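Local structure of redox-sensing transcriptional repressor Rex (Thermus thermophilus, 2DT5) at residues 11-14 against 15-19. The protein probably represses transcription in response to the cellular NADH/NAD(+) balance, acting as a homodimer that joins winged-helix DNA-binding domains to NAD-binding Rossmann domains. The protein carries 1 engineered substitution. Residues are numbered along the deposited sequence; the frame is centred on the assembly and turned at random.
Sequences LITY and LRILE
The side chains of Ile12 and Arg16 run alongside each other, one turn apart on helix 7-23 of the winged-helix domain, with Ile12 CG2 4.0 Å from Arg16 NE. Arg16 CG stands anti to the carbonyl carbon (chi1 -63°), which sets it 3.4 Å from Ile12 O; the bend at chi2 (-36°) then turns the rest of the chain alongside Ile12. The Glu19 side chain, three residues on, reaches back so that its carboxylate meets the edge of the guanidinium in plane. Arg16 NH1 forms a salt bridge to Glu19 OE2 at 3.2 Å, though the hydrogen bonds from NH1 to the two carboxylate oxygens are weak. Were Arg16 an alanine, the Glu19 carboxylate would probably lose this charged partner and Ile12 CG2 its neighbour along the helix. On another side, Thr13 CG2 meets Ile17 CD1 at 3.8 Å. Thr194 and Leu190 of the second subunit pack against Ile12 and Arg16. Ile17 packs on Leu34 and Leu37 of helix 31-37 and Leu18 on Leu67 and Leu71 of helix 64-75, while Tyr14 OH is hydrogen-bonded to Asp48 of helix 42-51. The spacing is set by the helical i to i+4 bonds, of which Ile17 N to Thr13 O is nearly straight (3.0 Å, 177° at the hydrogen).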
loop_
_atom_site.group_PDB
_atom_site.type_symbol
_atom_site.label_atom_id
_atom_site.label_comp_id
_atom_site.label_asym_id
_atom_site.label_seq_id
_atom_site.Cartn_x
_atom_site.Cartn_y
_atom_site.Cartn_z
ATOM N N LEU B 11 -8.955 9.912 -5.543
ATOM C CA LEU B 11 -9.859 10.607 -4.636
ATOM C C LEU B 11 -9.347 10.489 -3.198
ATOM O O LEU B 11 -9.368 11.465 -2.430
ATOM C CB LEU B 11 -11.281 10.038 -4.735
ATOM C CG LEU B 11 -11.997 10.216 -6.083
ATOM C CD1 LEU B 11 -13.437 9.725 -5.954
ATOM C CD2 LEU B 11 -11.985 11.682 -6.490
ATOM N N ILE B 12 -8.885 9.291 -2.843
ATOM C CA ILE B 12 -8.342 9.036 -1.515
ATOM C C ILE B 12 -7.116 9.932 -1.309
ATOM O O ILE B 12 -6.926 10.503 -0.236
ATOM C CB ILE B 12 -7.976 7.533 -1.351
ATOM C CG1 ILE B 12 -9.266 6.696 -1.413
ATOM C CG2 ILE B 12 -7.238 7.293 -0.004
ATOM C CD1 ILE B 12 -9.066 5.182 -1.623
ATOM N N THR B 13 -6.303 10.087 -2.345
ATOM C CA THR B 13 -5.131 10.959 -2.229
ATOM C C THR B 13 -5.549 12.410 -1.958
ATOM O O THR B 13 -4.990 13.075 -1.075
ATOM C CB THR B 13 -4.301 10.940 -3.510
ATOM O OG1 THR B 13 -3.794 9.619 -3.732
ATOM C CG2 THR B 13 -3.153 11.922 -3.403
ATOM N N TYR B 14 -6.535 12.891 -2.719
ATOM C CA TYR B 14 -7.023 14.258 -2.574
ATOM C C TYR B 14 -7.528 14.481 -1.158
ATOM O O TYR B 14 -7.357 15.565 -0.579
ATOM C CB TYR B 14 -8.176 14.520 -3.555
ATOM C CG TYR B 14 -7.846 14.306 -5.020
ATOM C CD1 TYR B 14 -8.841 13.926 -5.922
ATOM C CD2 TYR B 14 -6.558 14.517 -5.510
ATOM C CE1 TYR B 14 -8.572 13.756 -7.281
ATOM C CE2 TYR B 14 -6.272 14.353 -6.880
ATOM C CZ TYR B 14 -7.291 13.967 -7.757
ATOM O OH TYR B 14 -7.045 13.761 -9.091
ATOM N N LEU B 15 -8.155 13.452 -0.598
ATOM C CA LEU B 15 -8.692 13.555 0.745
ATOM C C LEU B 15 -7.573 13.687 1.782
ATOM O O LEU B 15 -7.690 14.486 2.724
ATOM C CB LEU B 15 -9.577 12.353 1.055
ATOM C CG LEU B 15 -10.191 12.366 2.453
ATOM C CD1 LEU B 15 -11.050 13.616 2.619
ATOM C CD2 LEU B 15 -11.023 11.099 2.679
ATOM N N ARG B 16 -6.495 12.917 1.617
ATOM C CA ARG B 16 -5.353 12.998 2.550
ATOM C C ARG B 16 -4.811 14.421 2.494
ATOM O O ARG B 16 -4.622 15.057 3.522
ATOM C CB ARG B 16 -4.216 12.021 2.165
ATOM C CG ARG B 16 -4.601 10.550 2.220
ATOM C CD ARG B 16 -5.547 10.298 3.381
ATOM N NE ARG B 16 -6.050 8.930 3.396
ATOM C CZ ARG B 16 -7.109 8.532 4.096
ATOM N NH1 ARG B 16 -7.791 9.399 4.839
ATOM N NH2 ARG B 16 -7.472 7.258 4.064
ATOM N N ILE B 17 -4.574 14.895 1.276
ATOM C CA ILE B 17 -4.072 16.243 1.039
ATOM C C ILE B 17 -4.970 17.288 1.704
ATOM O O ILE B 17 -4.487 18.179 2.401
ATOM C CB ILE B 17 -4.014 16.524 -0.451
ATOM C CG1 ILE B 17 -2.954 15.627 -1.097
ATOM C CG2 ILE B 17 -3.735 17.997 -0.700
ATOM C CD1 ILE B 17 -2.961 15.677 -2.602
ATOM N N LEU B 18 -6.277 17.171 1.482
ATOM C CA LEU B 18 -7.244 18.096 2.062
ATOM C C LEU B 18 -7.231 18.042 3.584
ATOM O O LEU B 18 -7.431 19.065 4.246
ATOM C CB LEU B 18 -8.669 17.781 1.561
ATOM C CG LEU B 18 -9.012 18.071 0.094
ATOM C CD1 LEU B 18 -10.340 17.393 -0.276
ATOM C CD2 LEU B 18 -9.080 19.589 -0.122
ATOM N N GLU B 19 -7.020 16.847 4.136
ATOM C CA GLU B 19 -6.977 16.678 5.582
ATOM C C GLU B 19 -5.781 17.449 6.121
ATOM O O GLU B 19 -5.859 18.047 7.194
ATOM C CB GLU B 19 -6.820 15.200 5.969
ATOM C CG GLU B 19 -7.972 14.288 5.569
ATOM C CD GLU B 19 -7.657 12.811 5.817
ATOM O OE1 GLU B 19 -6.577 12.343 5.385
ATOM O OE2 GLU B 19 -8.489 12.115 6.438
#